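Local coordinates for protein CDP-archaeol synthase (Aeropyrum pernix K1, PDB 5GUF) that probably catalyses the magnesium-dependent transfer of a cytidylyl group from CTP to an unsaturated archaeal ether-lipid phosphate in the membrane, giving CDP-archaeol and diphosphate, at residues V74-A79 with M83-H88; L22-A27 with L124-G129; A132-I135 with T140-P143; V44-P47 with R51-G54. All coordinates share one frame; numbering follows the deposited sequence.

Interaction 1: V74-A79 with M83-H88; sequences VLAALA and MLLAVH
A helical hairpin of two predicted transmembrane helices closes here, with Ala-77 of segment 74-79 set against Leu-85 and Ala-86 of segment 83-88. The short axes run antiparallel at 161° and come within 7.3 Å of each other, a tight spacing that the small side chains at the interface allow. Ala-77 is the centre of the contact. CB of Ala-77 lies 3.6 Å from the backbone N of Ala-86 and 3.9 Å from the CB of Ala-86, so one methyl group rests on both the main chain and the side chain of the facing helix. Next to it, CB of Leu-85 packs 3.7 Å from CA of Ala-77, while the branch carrying CD1 reaches along helix 59-80 to Ala-76, where it lies 3.7 Å from CB and 3.5 Å from the carbonyl O. Met-83, at the start of segment 83-88, bends back toward helix 59-80. Although its CB points away from the partner helix, the chain bends at chi2 (-66°) and again at chi3, and this brings CE of Met-83 to 3.4 Å from O of Ala-77. CE of Met-83 also meets CD2 of Leu-78 at 3.9 Å, the two side chains passing at a slant. The interface is thus held by apolar packing, partly buried and partly on the surface. On its inner side Leu-85 also touches Ile-19 and Leu-20 of helix 14-29, and His-88, farther along helix 84-109, bonds through ND1 to OH of Tyr-139, in the loop just before strand 140-141.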
ATOM      1  N   VAL A  74       0.887  18.061  22.453  1.00 34.73           N
ATOM      2  CA  VAL A  74       0.431  18.600  23.731  1.00 36.76           C
ATOM      3  C   VAL A  74      -0.979  18.104  24.031  1.00 32.08           C
ATOM      4  O   VAL A  74      -1.265  17.626  25.130  1.00 30.19           O
ATOM      5  CB  VAL A  74       0.500  20.138  23.718  1.00 38.30           C
ATOM      6  CG1 VAL A  74      -0.238  20.707  24.931  1.00 48.03           C
ATOM      7  CG2 VAL A  74       1.938  20.606  23.693  1.00 35.25           C
ATOM      8  N   LEU A  75      -1.875  18.189  23.048  1.00 31.98           N
ATOM      9  CA  LEU A  75      -3.216  17.655  23.254  1.00 32.68           C
ATOM     10  C   LEU A  75      -3.196  16.144  23.459  1.00 35.08           C
ATOM     11  O   LEU A  75      -3.981  15.615  24.249  1.00 37.53           O
ATOM     12  CB  LEU A  75      -4.121  18.018  22.078  1.00 25.78           C
ATOM     13  CG  LEU A  75      -4.342  19.516  21.912  1.00 38.74           C
ATOM     14  CD1 LEU A  75      -5.089  19.822  20.617  1.00 31.20           C
ATOM     15  CD2 LEU A  75      -5.082  20.052  23.126  1.00 32.11           C
ATOM     16  N   ALA A  76      -2.339  15.422  22.730  1.00 37.61           N
ATOM     17  CA  ALA A  76      -2.254  13.976  22.942  1.00 36.84           C
ATOM     18  C   ALA A  76      -1.729  13.655  24.337  1.00 31.02           C
ATOM     19  O   ALA A  76      -2.224  12.735  24.993  1.00 35.24           O
ATOM     20  CB  ALA A  76      -1.369  13.324  21.878  1.00 29.68           C
ATOM     21  N   ALA A  77      -0.741  14.418  24.812  1.00 31.18           N
ATOM     22  CA  ALA A  77      -0.202  14.198  26.147  1.00 34.43           C
ATOM     23  C   ALA A  77      -1.239  14.514  27.227  1.00 42.02           C
ATOM     24  O   ALA A  77      -1.332  13.799  28.229  1.00 43.39           O
ATOM     25  CB  ALA A  77       1.064  15.033  26.334  1.00 30.69           C
ATOM     26  N   LEU A  78      -2.040  15.568  27.035  1.00 37.97           N
ATOM     27  CA  LEU A  78      -3.048  15.911  28.035  1.00 38.11           C
ATOM     28  C   LEU A  78      -4.225  14.949  27.990  1.00 45.18           C
ATOM     29  O   LEU A  78      -4.767  14.578  29.037  1.00 48.87           O
ATOM     30  CB  LEU A  78      -3.534  17.340  27.829  1.00 36.47           C
ATOM     31  CG  LEU A  78      -2.457  18.360  28.148  1.00 39.81           C
ATOM     32  CD1 LEU A  78      -2.907  19.737  27.711  1.00 36.66           C
ATOM     33  CD2 LEU A  78      -2.150  18.312  29.625  1.00 39.71           C
ATOM     34  N   ALA A  79      -4.639  14.535  26.791  1.00 40.68           N
ATOM     35  CA  ALA A  79      -5.757  13.603  26.685  1.00 40.78           C
ATOM     36  C   ALA A  79      -5.427  12.251  27.310  1.00 48.22           C
ATOM     37  O   ALA A  79      -6.291  11.620  27.926  1.00 52.15           O
ATOM     38  CB  ALA A  79      -6.157  13.421  25.221  1.00 40.29           C
ATOM     39  N   MET A  83       2.757  12.258  29.504  1.00 36.80           N
ATOM     40  CA  MET A  83       3.498  13.454  29.151  1.00 38.79           C
ATOM     41  C   MET A  83       4.588  13.191  28.120  1.00 42.89           C
ATOM     42  O   MET A  83       5.027  14.133  27.448  1.00 38.35           O
ATOM     43  CB  MET A  83       4.093  14.077  30.408  1.00 30.65           C
ATOM     44  CG  MET A  83       3.032  14.736  31.299  1.00 52.63           C
ATOM     45  SD  MET A  83       2.226  16.183  30.555  1.00 74.05           S
ATOM     46  CE  MET A  83       0.532  15.622  30.402  1.00 44.02           C
ATOM     47  N   LEU A  84       5.041  11.945  27.974  1.00 34.88           N
ATOM     48  CA  LEU A  84       6.058  11.672  26.966  1.00 37.73           C
ATOM     49  C   LEU A  84       5.550  11.949  25.556  1.00 34.88           C
ATOM     50  O   LEU A  84       6.357  12.239  24.666  1.00 40.10           O
ATOM     51  CB  LEU A  84       6.540  10.230  27.097  1.00 46.42           C
ATOM     52  CG  LEU A  84       7.753  10.064  28.012  1.00 40.80           C
ATOM     53  CD1 LEU A  84       8.300   8.639  27.934  1.00 46.12           C
ATOM     54  CD2 LEU A  84       8.823  11.067  27.631  1.00 42.99           C
ATOM     55  N   LEU A  85       4.227  11.914  25.348  1.00 35.53           N
ATOM     56  CA  LEU A  85       3.646  12.292  24.059  1.00 31.43           C
ATOM     57  C   LEU A  85       3.992  13.720  23.656  1.00 39.66           C
ATOM     58  O   LEU A  85       4.069  14.018  22.458  1.00 37.99           O
ATOM     59  CB  LEU A  85       2.125  12.127  24.083  1.00 33.23           C
ATOM     60  CG  LEU A  85       1.602  10.708  24.356  1.00 44.50           C
ATOM     61  CD1 LEU A  85       0.176  10.511  23.811  1.00 34.15           C
ATOM     62  CD2 LEU A  85       2.570   9.663  23.783  1.00 45.78           C
ATOM     63  N   ALA A  86       4.172  14.630  24.617  1.00 33.72           N
ATOM     64  CA  ALA A  86       4.553  15.978  24.227  1.00 35.22           C
ATOM     65  C   ALA A  86       5.992  16.030  23.751  1.00 35.84           C
ATOM     66  O   ALA A  86       6.344  16.907  22.958  1.00 34.73           O
ATOM     67  CB  ALA A  86       4.345  16.961  25.377  1.00 40.20           C
ATOM     68  N   VAL A  87       6.822  15.111  24.222  1.00 38.78           N
ATOM     69  CA  VAL A  87       8.212  15.040  23.800  1.00 39.97           C
ATOM     70  C   VAL A  87       8.362  14.254  22.502  1.00 37.85           C
ATOM     71  O   VAL A  87       9.166  14.616  21.648  1.00 34.39           O
ATOM     72  CB  VAL A  87       9.042  14.420  24.942  1.00 49.57           C
ATOM     73  CG1 VAL A  87      10.481  14.111  24.487  1.00 43.73           C
ATOM     74  CG2 VAL A  87       9.022  15.340  26.149  1.00 46.77           C
ATOM     75  N   HIS A  88       7.581  13.184  22.335  1.00 34.31           N
ATOM     76  CA  HIS A  88       7.705  12.301  21.179  1.00 32.43           C
ATOM     77  C   HIS A  88       7.017  12.850  19.931  1.00 37.07           C
ATOM     78  O   HIS A  88       7.472  12.589  18.802  1.00 33.72           O
ATOM     79  CB  HIS A  88       7.104  10.940  21.513  1.00 31.86           C
ATOM     80  CG  HIS A  88       7.904  10.151  22.496  1.00 40.48           C
ATOM     81  ND1 HIS A  88       7.393   9.054  23.160  1.00 37.37           N
ATOM     82  CD2 HIS A  88       9.184  10.286  22.918  1.00 34.20           C
ATOM     83  CE1 HIS A  88       8.322   8.556  23.955  1.00 39.53           C
ATOM     84  NE2 HIS A  88       9.421   9.279  23.820  1.00 39.67           N
TER

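Interaction 2: L22-A27 with L124-G129; sequences LPAMIA and LDFYLG
The ring of Phe-126 reaches across from segment 124-129 to the backbone of Ala-24 and Met-25, and this one side chain carries the contact. CD2 of Phe-126 lies 3.9 Å from the carbonyl O of Ala-24, and the neighbouring CE2 of Phe-126 is also 3.9 Å from CA of Met-25; both approaches are oblique to the ring. Side chains add a looser layer, with CB of Ala-24 4.4 Å from CD2 of Phe-126 and CG of Met-25 4.1 Å from CE2 of Phe-126. The ring can bridge the gap, where even the closest CA atoms, those of Ala-24 and Tyr-127, stand 7.2 Å apart, because chi1 of 84° sets CG between the backbone N and the carbonyl carbon. Behind the ring, CB of Tyr-127 sits over the centre of one face of Phe-126, 4.2 Å above the plane. The helix is kinked at this point, where N of Phe-126 lacks a bond to the preceding turn; within the segment, N of Phe-126 makes a short, strongly bent bond of 2.6 Å and 132° to OD1 of Asp-125, which it meets from above the carboxylate plane. Replacing this ring by an alanine is likely to open a gap between the two helices and leave Ala-24 and Met-25 without their partner from helix 121-136. The contact is buried near the centre of the chain, and helices crowd round it: Ala-24 also packs on Ala-96 of helix 84-109, Phe-126 on Val-153 of helix 143-161, and Ile-26 on Ala-68 and Ala-72 of helix 59-80.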
ATOM      1  N   LEU A  22      -2.165  10.791  15.953  1.00 36.68           N
ATOM      2  CA  LEU A  22      -2.876  12.014  15.584  1.00 35.32           C
ATOM      3  C   LEU A  22      -1.944  13.196  15.333  1.00 34.02           C
ATOM      4  O   LEU A  22      -2.252  14.008  14.449  1.00 33.78           O
ATOM      5  CB  LEU A  22      -3.940  12.348  16.641  1.00 43.51           C
ATOM      6  CG  LEU A  22      -5.338  11.777  16.332  1.00 46.68           C
ATOM      7  CD1 LEU A  22      -6.221  11.725  17.574  1.00 49.99           C
ATOM      8  CD2 LEU A  22      -6.038  12.560  15.230  1.00 46.67           C
ATOM      9  N   PRO A  23      -0.825  13.363  16.039  1.00 35.94           N
ATOM     10  CA  PRO A  23       0.120  14.417  15.625  1.00 31.10           C
ATOM     11  C   PRO A  23       0.642  14.244  14.210  1.00 36.98           C
ATOM     12  O   PRO A  23       0.814  15.239  13.497  1.00 36.60           O
ATOM     13  CB  PRO A  23       1.243  14.301  16.667  1.00 32.66           C
ATOM     14  CG  PRO A  23       0.521  13.833  17.893  1.00 37.02           C
ATOM     15  CD  PRO A  23      -0.564  12.895  17.412  1.00 31.65           C
ATOM     16  N   ALA A  24       0.909  13.007  13.785  1.00 41.16           N
ATOM     17  CA  ALA A  24       1.368  12.763  12.418  1.00 33.50           C
ATOM     18  C   ALA A  24       0.272  13.081  11.404  1.00 30.86           C
ATOM     19  O   ALA A  24       0.524  13.732  10.385  1.00 32.52           O
ATOM     20  CB  ALA A  24       1.823  11.307  12.280  1.00 26.45           C
ATOM     21  N   MET A  25      -0.949  12.599  11.660  1.00 32.57           N
ATOM     22  CA  MET A  25      -2.092  12.929  10.817  1.00 35.57           C
ATOM     23  C   MET A  25      -2.251  14.440  10.683  1.00 38.53           C
ATOM     24  O   MET A  25      -2.497  14.961   9.589  1.00 38.44           O
ATOM     25  CB  MET A  25      -3.363  12.321  11.405  1.00 36.10           C
ATOM     26  CG  MET A  25      -3.507  10.826  11.189  1.00 45.35           C
ATOM     27  SD  MET A  25      -5.039  10.182  11.904  1.00 63.86           S
ATOM     28  CE  MET A  25      -4.462   9.606  13.489  1.00 53.28           C
ATOM     29  N   ILE A  26      -2.092  15.159  11.797  1.00 31.49           N
ATOM     30  CA  ILE A  26      -2.236  16.604  11.773  1.00 38.94           C
ATOM     31  C   ILE A  26      -1.037  17.253  11.089  1.00 37.29           C
ATOM     32  O   ILE A  26      -1.186  18.224  10.343  1.00 34.89           O
ATOM     33  CB  ILE A  26      -2.462  17.138  13.198  1.00 32.47           C
ATOM     34  CG1 ILE A  26      -3.931  16.914  13.567  1.00 34.59           C
ATOM     35  CG2 ILE A  26      -2.150  18.619  13.267  1.00 28.87           C
ATOM     36  CD1 ILE A  26      -4.219  16.936  15.034  1.00 40.54           C
ATOM     37  N   ALA A  27       0.165  16.724  11.315  1.00 37.56           N
ATOM     38  CA  ALA A  27       1.322  17.223  10.580  1.00 36.77           C
ATOM     39  C   ALA A  27       1.151  17.001   9.083  1.00 37.09           C
ATOM     40  O   ALA A  27       1.510  17.862   8.279  1.00 32.82           O
ATOM     41  CB  ALA A  27       2.602  16.549  11.074  1.00 32.75           C
ATOM     42  N   LEU A 124      -0.462   6.690   2.628  1.00 35.25           N
ATOM     43  CA  LEU A 124       0.208   5.919   3.658  1.00 37.33           C
ATOM     44  C   LEU A 124       1.666   6.308   3.894  1.00 45.21           C
ATOM     45  O   LEU A 124       2.224   5.922   4.930  1.00 41.85           O
ATOM     46  CB  LEU A 124       0.118   4.426   3.321  1.00 37.65           C
ATOM     47  CG  LEU A 124      -1.296   3.858   3.479  1.00 44.05           C
ATOM     48  CD1 LEU A 124      -1.300   2.351   3.294  1.00 38.66           C
ATOM     49  CD2 LEU A 124      -1.891   4.239   4.841  1.00 44.62           C
ATOM     50  N   ASP A 125       2.283   7.087   2.995  1.00 38.62           N
ATOM     51  CA  ASP A 125       3.706   7.407   3.118  1.00 29.77           C
ATOM     52  C   ASP A 125       4.018   8.102   4.439  1.00 29.12           C
ATOM     53  O   ASP A 125       5.023   7.798   5.086  1.00 34.96           O
ATOM     54  CB  ASP A 125       4.145   8.282   1.940  1.00 33.08           C
ATOM     55  CG  ASP A 125       3.216   9.503   1.718  1.00 45.45           C
ATOM     56  OD1 ASP A 125       2.263   9.733   2.511  1.00 45.70           O
ATOM     57  OD2 ASP A 125       3.441  10.250   0.743  1.00 47.57           O
ATOM     58  N   PHE A 126       3.184   9.053   4.840  1.00 29.30           N
ATOM     59  CA  PHE A 126       3.402   9.748   6.102  1.00 33.46           C
ATOM     60  C   PHE A 126       3.179   8.815   7.289  1.00 35.10           C
ATOM     61  O   PHE A 126       3.850   8.950   8.320  1.00 31.57           O
ATOM     62  CB  PHE A 126       2.468  10.967   6.201  1.00 29.85           C
ATOM     63  CG  PHE A 126       1.111  10.615   6.696  1.00 34.72           C
ATOM     64  CD1 PHE A 126       0.139  10.175   5.820  1.00 35.88           C
ATOM     65  CD2 PHE A 126       0.821  10.639   8.057  1.00 36.46           C
ATOM     66  CE1 PHE A 126      -1.113   9.802   6.287  1.00 33.03           C
ATOM     67  CE2 PHE A 126      -0.424  10.250   8.518  1.00 37.08           C
ATOM     68  CZ  PHE A 126      -1.391   9.844   7.619  1.00 32.48           C
ATOM     69  N   TYR A 127       2.223   7.889   7.165  1.00 26.82           N
ATOM     70  CA  TYR A 127       1.961   6.928   8.229  1.00 30.06           C
ATOM     71  C   TYR A 127       3.157   6.019   8.459  1.00 34.45           C
ATOM     72  O   TYR A 127       3.486   5.700   9.611  1.00 35.60           O
ATOM     73  CB  TYR A 127       0.716   6.107   7.891  1.00 32.29           C
ATOM     74  CG  TYR A 127       0.487   4.913   8.787  1.00 38.20           C
ATOM     75  CD1 TYR A 127       0.029   5.076  10.085  1.00 42.30           C
ATOM     76  CD2 TYR A 127       0.723   3.615   8.332  1.00 39.38           C
ATOM     77  CE1 TYR A 127      -0.185   3.985  10.909  1.00 36.08           C
ATOM     78  CE2 TYR A 127       0.511   2.520   9.154  1.00 39.21           C
ATOM     79  CZ  TYR A 127       0.062   2.719  10.447  1.00 41.31           C
ATOM     80  OH  TYR A 127      -0.157   1.644  11.287  1.00 43.61           O
ATOM     81  N   LEU A 128       3.827   5.610   7.375  1.00 34.02           N
ATOM     82  CA  LEU A 128       4.980   4.714   7.443  1.00 34.77           C
ATOM     83  C   LEU A 128       6.209   5.415   8.014  1.00 33.61           C
ATOM     84  O   LEU A 128       6.963   4.814   8.788  1.00 37.44           O
ATOM     85  CB  LEU A 128       5.279   4.159   6.042  1.00 41.99           C
ATOM     86  CG  LEU A 128       4.233   3.214   5.424  1.00 45.23           C
ATOM     87  CD1 LEU A 128       4.454   2.980   3.925  1.00 40.75           C
ATOM     88  CD2 LEU A 128       4.211   1.877   6.180  1.00 36.67           C
ATOM     89  N   GLY A 129       6.440   6.673   7.637  1.00 29.08           N
ATOM     90  CA  GLY A 129       7.495   7.438   8.288  1.00 33.22           C
ATOM     91  C   GLY A 129       7.242   7.629   9.778  1.00 31.60           C
ATOM     92  O   GLY A 129       8.139   7.449  10.605  1.00 29.71           O
TER

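Interaction 3: A132-I135 with T140-P143; sequences AVSI and TWTP
The indole of Trp-141 presents its NE1 edge to OG of Ser-134, which is tilted 25° from the ring plane, while Ile-135 approaches the five-membered ring obliquely near CD1. NE1 of Trp-141 donates to OG of Ser-134 over 2.9 Å in a moderately bent bond, the N-H...O angle being 143°. CG1 of Ile-135 rests 4.1 Å from CD1 of Trp-141, the two side chains meeting at a slant. The serine hydroxyl is directed by a chi1 of 82°, which tucks OG between the backbone N and the carbonyl carbon; in that position it also hydrogen-bonds to the carbonyl O of Leu-131 within its own helix. OG is therefore gripped from two directions, and the only polar atom of the buried indole has a mate. The ring system also packs on Ala-17, Leu-20 and Met-21 of helix 14-29 and on Leu-131 and Tyr-127 of helix 121-136. A phenylalanine in place of Trp-141 would probably leave Ser-134 OG without its indole donor and open a gap beside Ile-135. After Trp-141 the chain turns into helix 143-161, with Thr-142 as its N-cap through OG1 to N of Val-145. The arrangement joins the end of helix 121-136 to a very short parallel sheet: strand 140-141 pairs with strand 10-11, Thr-140 sharing backbone hydrogen bonds with Trp-9 and Ile-11, and the tryptophan packs this two-stranded element against the predicted transmembrane helices.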
ATOM      1  N   ALA A 132       7.717   4.379  11.568  1.00 31.31           N
ATOM      2  CA  ALA A 132       9.138   4.075  11.712  1.00 26.90           C
ATOM      3  C   ALA A 132       9.744   4.835  12.877  1.00 31.56           C
ATOM      4  O   ALA A 132      10.531   4.271  13.646  1.00 36.07           O
ATOM      5  CB  ALA A 132       9.906   4.396  10.422  1.00 21.39           C
ATOM      6  N   VAL A 133       9.391   6.118  13.021  1.00 30.93           N
ATOM      7  CA  VAL A 133       9.954   6.938  14.094  1.00 28.60           C
ATOM      8  C   VAL A 133       9.449   6.469  15.451  1.00 28.53           C
ATOM      9  O   VAL A 133      10.215   6.377  16.417  1.00 35.25           O
ATOM     10  CB  VAL A 133       9.641   8.431  13.850  1.00 35.39           C
ATOM     11  CG1 VAL A 133       9.966   9.271  15.071  1.00 31.37           C
ATOM     12  CG2 VAL A 133      10.431   8.944  12.664  1.00 26.35           C
ATOM     13  N   SER A 134       8.161   6.155  15.553  1.00 28.42           N
ATOM     14  CA  SER A 134       7.657   5.651  16.826  1.00 30.29           C
ATOM     15  C   SER A 134       8.407   4.384  17.256  1.00 30.12           C
ATOM     16  O   SER A 134       8.693   4.201  18.442  1.00 35.09           O
ATOM     17  CB  SER A 134       6.148   5.407  16.734  1.00 24.78           C
ATOM     18  OG  SER A 134       5.851   4.166  16.134  1.00 28.67           O
ATOM     19  N   ILE A 135       8.761   3.515  16.302  1.00 33.30           N
ATOM     20  CA  ILE A 135       9.535   2.314  16.629  1.00 29.52           C
ATOM     21  C   ILE A 135      10.969   2.677  16.998  1.00 30.90           C
ATOM     22  O   ILE A 135      11.512   2.172  17.980  1.00 31.82           O
ATOM     23  CB  ILE A 135       9.490   1.318  15.455  1.00 38.32           C
ATOM     24  CG1 ILE A 135       8.081   0.713  15.328  1.00 32.91           C
ATOM     25  CG2 ILE A 135      10.597   0.262  15.605  1.00 26.89           C
ATOM     26  CD1 ILE A 135       7.869  -0.110  14.068  1.00 34.20           C
ATOM     27  N   THR A 140       6.546  -0.526  20.622  1.00 27.87           N
ATOM     28  CA  THR A 140       6.304  -1.771  19.914  1.00 24.50           C
ATOM     29  C   THR A 140       4.860  -1.782  19.447  1.00 28.71           C
ATOM     30  O   THR A 140       3.947  -1.556  20.247  1.00 30.45           O
ATOM     31  CB  THR A 140       6.590  -2.990  20.796  1.00 31.07           C
ATOM     32  OG1 THR A 140       8.005  -3.111  20.988  1.00 30.36           O
ATOM     33  CG2 THR A 140       6.044  -4.287  20.150  1.00 24.58           C
ATOM     34  N   TRP A 141       4.656  -2.034  18.156  1.00 29.38           N
ATOM     35  CA  TRP A 141       3.324  -2.176  17.588  1.00 29.54           C
ATOM     36  C   TRP A 141       2.994  -3.654  17.451  1.00 29.40           C
ATOM     37  O   TRP A 141       3.865  -4.456  17.121  1.00 34.76           O
ATOM     38  CB  TRP A 141       3.237  -1.506  16.214  1.00 29.61           C
ATOM     39  CG  TRP A 141       3.237  -0.011  16.274  1.00 31.93           C
ATOM     40  CD1 TRP A 141       4.258   0.787  16.682  1.00 31.65           C
ATOM     41  CD2 TRP A 141       2.156   0.862  15.940  1.00 27.22           C
ATOM     42  NE1 TRP A 141       3.886   2.099  16.623  1.00 28.34           N
ATOM     43  CE2 TRP A 141       2.598   2.177  16.169  1.00 32.39           C
ATOM     44  CE3 TRP A 141       0.861   0.661  15.459  1.00 31.41           C
ATOM     45  CZ2 TRP A 141       1.800   3.293  15.919  1.00 27.34           C
ATOM     46  CZ3 TRP A 141       0.065   1.769  15.216  1.00 30.70           C
ATOM     47  CH2 TRP A 141       0.538   3.066  15.447  1.00 28.88           C
ATOM     48  N   THR A 142       1.756  -4.014  17.711  1.00 29.89           N
ATOM     49  CA  THR A 142       1.369  -5.307  17.172  1.00 32.37           C
ATOM     50  C   THR A 142       1.090  -5.173  15.676  1.00 38.74           C
ATOM     51  O   THR A 142       0.635  -4.117  15.209  1.00 33.39           O
ATOM     52  CB  THR A 142       0.134  -5.865  17.872  1.00 24.14           C
ATOM     53  OG1 THR A 142      -0.979  -5.009  17.607  1.00 32.42           O
ATOM     54  CG2 THR A 142       0.373  -5.949  19.386  1.00 34.11           C
ATOM     55  N   PRO A 143       1.380  -6.224  14.906  1.00 35.31           N
ATOM     56  CA  PRO A 143       1.091  -6.166  13.466  1.00 28.85           C
ATOM     57  C   PRO A 143      -0.363  -5.876  13.175  1.00 32.24           C
ATOM     58  O   PRO A 143      -0.658  -5.122  12.244  1.00 36.89           O
ATOM     59  CB  PRO A 143       1.509  -7.560  12.968  1.00 34.56           C
ATOM     60  CG  PRO A 143       2.509  -8.038  13.977  1.00 40.59           C
ATOM     61  CD  PRO A 143       2.059  -7.473  15.299  1.00 33.84           C
TER

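Interaction 4: V44-P47 with R51-G54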
ATOM      1  N   VAL A  44      15.345  21.958  -7.842  1.00 39.97           N
ATOM      2  CA  VAL A  44      16.325  21.097  -8.501  1.00 36.92           C
ATOM      3  C   VAL A  44      15.644  20.015  -9.336  1.00 46.10           C
ATOM      4  O   VAL A  44      14.689  19.356  -8.893  1.00 42.63           O
ATOM      5  CB  VAL A  44      17.247  20.446  -7.458  1.00 37.63           C
ATOM      6  CG1 VAL A  44      18.092  19.383  -8.111  1.00 43.13           C
ATOM      7  CG2 VAL A  44      18.124  21.483  -6.780  1.00 42.32           C
ATOM      8  N   VAL A  45      16.158  19.817 -10.552  1.00 44.59           N
ATOM      9  CA  VAL A  45      15.748  18.738 -11.442  1.00 36.85           C
ATOM     10  C   VAL A  45      16.877  17.721 -11.498  1.00 38.10           C
ATOM     11  O   VAL A  45      18.048  18.101 -11.568  1.00 43.87           O
ATOM     12  CB  VAL A  45      15.427  19.278 -12.848  1.00 38.07           C
ATOM     13  CG1 VAL A  45      15.200  18.129 -13.830  1.00 38.71           C
ATOM     14  CG2 VAL A  45      14.219  20.241 -12.799  1.00 30.50           C
ATOM     15  N   LEU A  46      16.536  16.436 -11.455  1.00 36.01           N
ATOM     16  CA  LEU A  46      17.519  15.358 -11.503  1.00 37.81           C
ATOM     17  C   LEU A  46      17.811  14.950 -12.946  1.00 34.74           C
ATOM     18  O   LEU A  46      17.076  15.303 -13.864  1.00 37.86           O
ATOM     19  CB  LEU A  46      17.004  14.167 -10.705  1.00 37.58           C
ATOM     20  CG  LEU A  46      16.999  14.255  -9.186  1.00 42.90           C
ATOM     21  CD1 LEU A  46      17.210  12.848  -8.593  1.00 38.22           C
ATOM     22  CD2 LEU A  46      18.047  15.238  -8.688  1.00 34.13           C
ATOM     23  N   PRO A  47      18.889  14.184 -13.179  1.00 34.49           N
ATOM     24  CA  PRO A  47      19.210  13.739 -14.553  1.00 29.36           C
ATOM     25  C   PRO A  47      18.114  12.966 -15.261  1.00 35.38           C
ATOM     26  O   PRO A  47      18.202  12.807 -16.487  1.00 40.44           O
ATOM     27  CB  PRO A  47      20.438  12.851 -14.355  1.00 28.05           C
ATOM     28  CG  PRO A  47      21.083  13.378 -13.137  1.00 33.22           C
ATOM     29  CD  PRO A  47      19.969  13.837 -12.238  1.00 34.35           C
ATOM     30  N   ARG A  51      11.737  16.728 -11.201  1.00 34.84           N
ATOM     31  CA  ARG A  51      12.106  17.439  -9.981  1.00 32.89           C
ATOM     32  C   ARG A  51      12.546  16.450  -8.910  1.00 33.06           C
ATOM     33  O   ARG A  51      12.131  15.288  -8.894  1.00 35.64           O
ATOM     34  CB  ARG A  51      10.935  18.269  -9.475  1.00 35.25           C
ATOM     35  CG  ARG A  51      10.636  19.478 -10.333  1.00 33.79           C
ATOM     36  CD  ARG A  51      11.583  20.617 -10.031  1.00 31.65           C
ATOM     37  NE  ARG A  51      11.409  21.101  -8.663  1.00 40.85           N
ATOM     38  CZ  ARG A  51      10.419  21.898  -8.248  1.00 39.45           C
ATOM     39  NH1 ARG A  51       9.476  22.335  -9.085  1.00 29.57           N
ATOM     40  NH2 ARG A  51      10.371  22.262  -6.978  1.00 37.51           N
ATOM     41  N   LEU A  52      13.434  16.908  -8.034  1.00 32.40           N
ATOM     42  CA  LEU A  52      13.845  16.076  -6.908  1.00 32.49           C
ATOM     43  C   LEU A  52      12.646  15.728  -6.025  1.00 39.32           C
ATOM     44  O   LEU A  52      12.429  14.557  -5.683  1.00 35.26           O
ATOM     45  CB  LEU A  52      14.925  16.801  -6.108  1.00 29.75           C
ATOM     46  CG  LEU A  52      15.332  16.173  -4.779  1.00 43.11           C
ATOM     47  CD1 LEU A  52      16.058  14.869  -5.028  1.00 42.73           C
ATOM     48  CD2 LEU A  52      16.177  17.140  -3.950  1.00 37.30           C
ATOM     49  N   LEU A  53      11.840  16.735  -5.672  1.00 34.55           N
ATOM     50  CA  LEU A  53      10.602  16.557  -4.915  1.00 33.21           C
ATOM     51  C   LEU A  53       9.384  17.120  -5.618  1.00 33.38           C
ATOM     52  O   LEU A  53       8.321  16.497  -5.584  1.00 33.26           O
ATOM     53  CB  LEU A  53      10.713  17.202  -3.521  1.00 26.66           C
ATOM     54  CG  LEU A  53      11.715  16.546  -2.550  1.00 38.85           C
ATOM     55  CD1 LEU A  53      11.712  17.240  -1.171  1.00 34.79           C
ATOM     56  CD2 LEU A  53      11.490  15.033  -2.399  1.00 30.61           C
ATOM     57  N   GLY A  54       9.512  18.274  -6.274  1.00 33.67           N
ATOM     58  CA  GLY A  54       8.384  18.956  -6.863  1.00 23.30           C
ATOM     59  C   GLY A  54       7.926  20.113  -5.997  1.00 43.85           C
ATOM     60  O   GLY A  54       8.346  20.285  -4.844  1.00 38.21           O
TER
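Val-45 and Arg-51 face each other across a single beta bridge, their CA atoms 4.1 Å apart, in a loop where neither segment forms a regular strand. One backbone hydrogen bond joins the two segments, from N of Leu-52 to O of Val-44 at 2.9 Å and 162°, and CA of Arg-51 adds a CA-H...O contact of 3.4 Å to the same oxygen. Arg-51 brings its aliphatic chain to the contact, folded at chi2 (-80°) and chi3 (-64°): CD of Arg-51 lies 3.5 Å from O of Val-44 and 3.8 Å from CG2 of Val-45, and the side chains of Arg-51 and Val-45 cross at about a right angle. The carbonyl of Val-44 sits at the edge of the guanidinium, near its plane, and CA of Gly-54 lies over the centre of one face of the Arg-51 guanidinium, 3.8 Å above it. The terminal nitrogens are held outside the two segments, NH2 by a salt bridge to Asp-41 and NH1 by one to Asp-55, so two carboxylates probably fix the rotation of the group. Beyond the bridge, CD2 of Leu-46 touches CD1 of Leu-52 more loosely at 4.2 Å. The loop lies beside the nucleotide site, since O of Leu-53 bonds to Arg-108 of the CTP pocket. It runs between helices 31-34 and 59-80 and leans on the C-terminal part of helix 84-109, where Leu-52 packs on Phe-105 and Arg-109 bonds to the carbonyls of Arg-51 and Leu-52.

The four contacts are spread along the molecule. Interaction 2 lies nearest the middle, its centre about 2 Å from that of the chain, with the Phe-126 side chain about 8 Å from the bound CTP and about 6 Å from a potassium ion. It shares helix 121-136 with interaction 3, and the two touch where Tyr-127 OH packs 3.9 Å from Trp-141 CZ3. Interaction 1 closes a hairpin nested within the loop that interaction 2 closes. Interaction 4 lies on the opposite side of the chain's centre from interaction 1, their centres about 37 Å apart, with the Arg-51 side chain about 9 Å from CTP and about 4 Å from a bound magnesium ion.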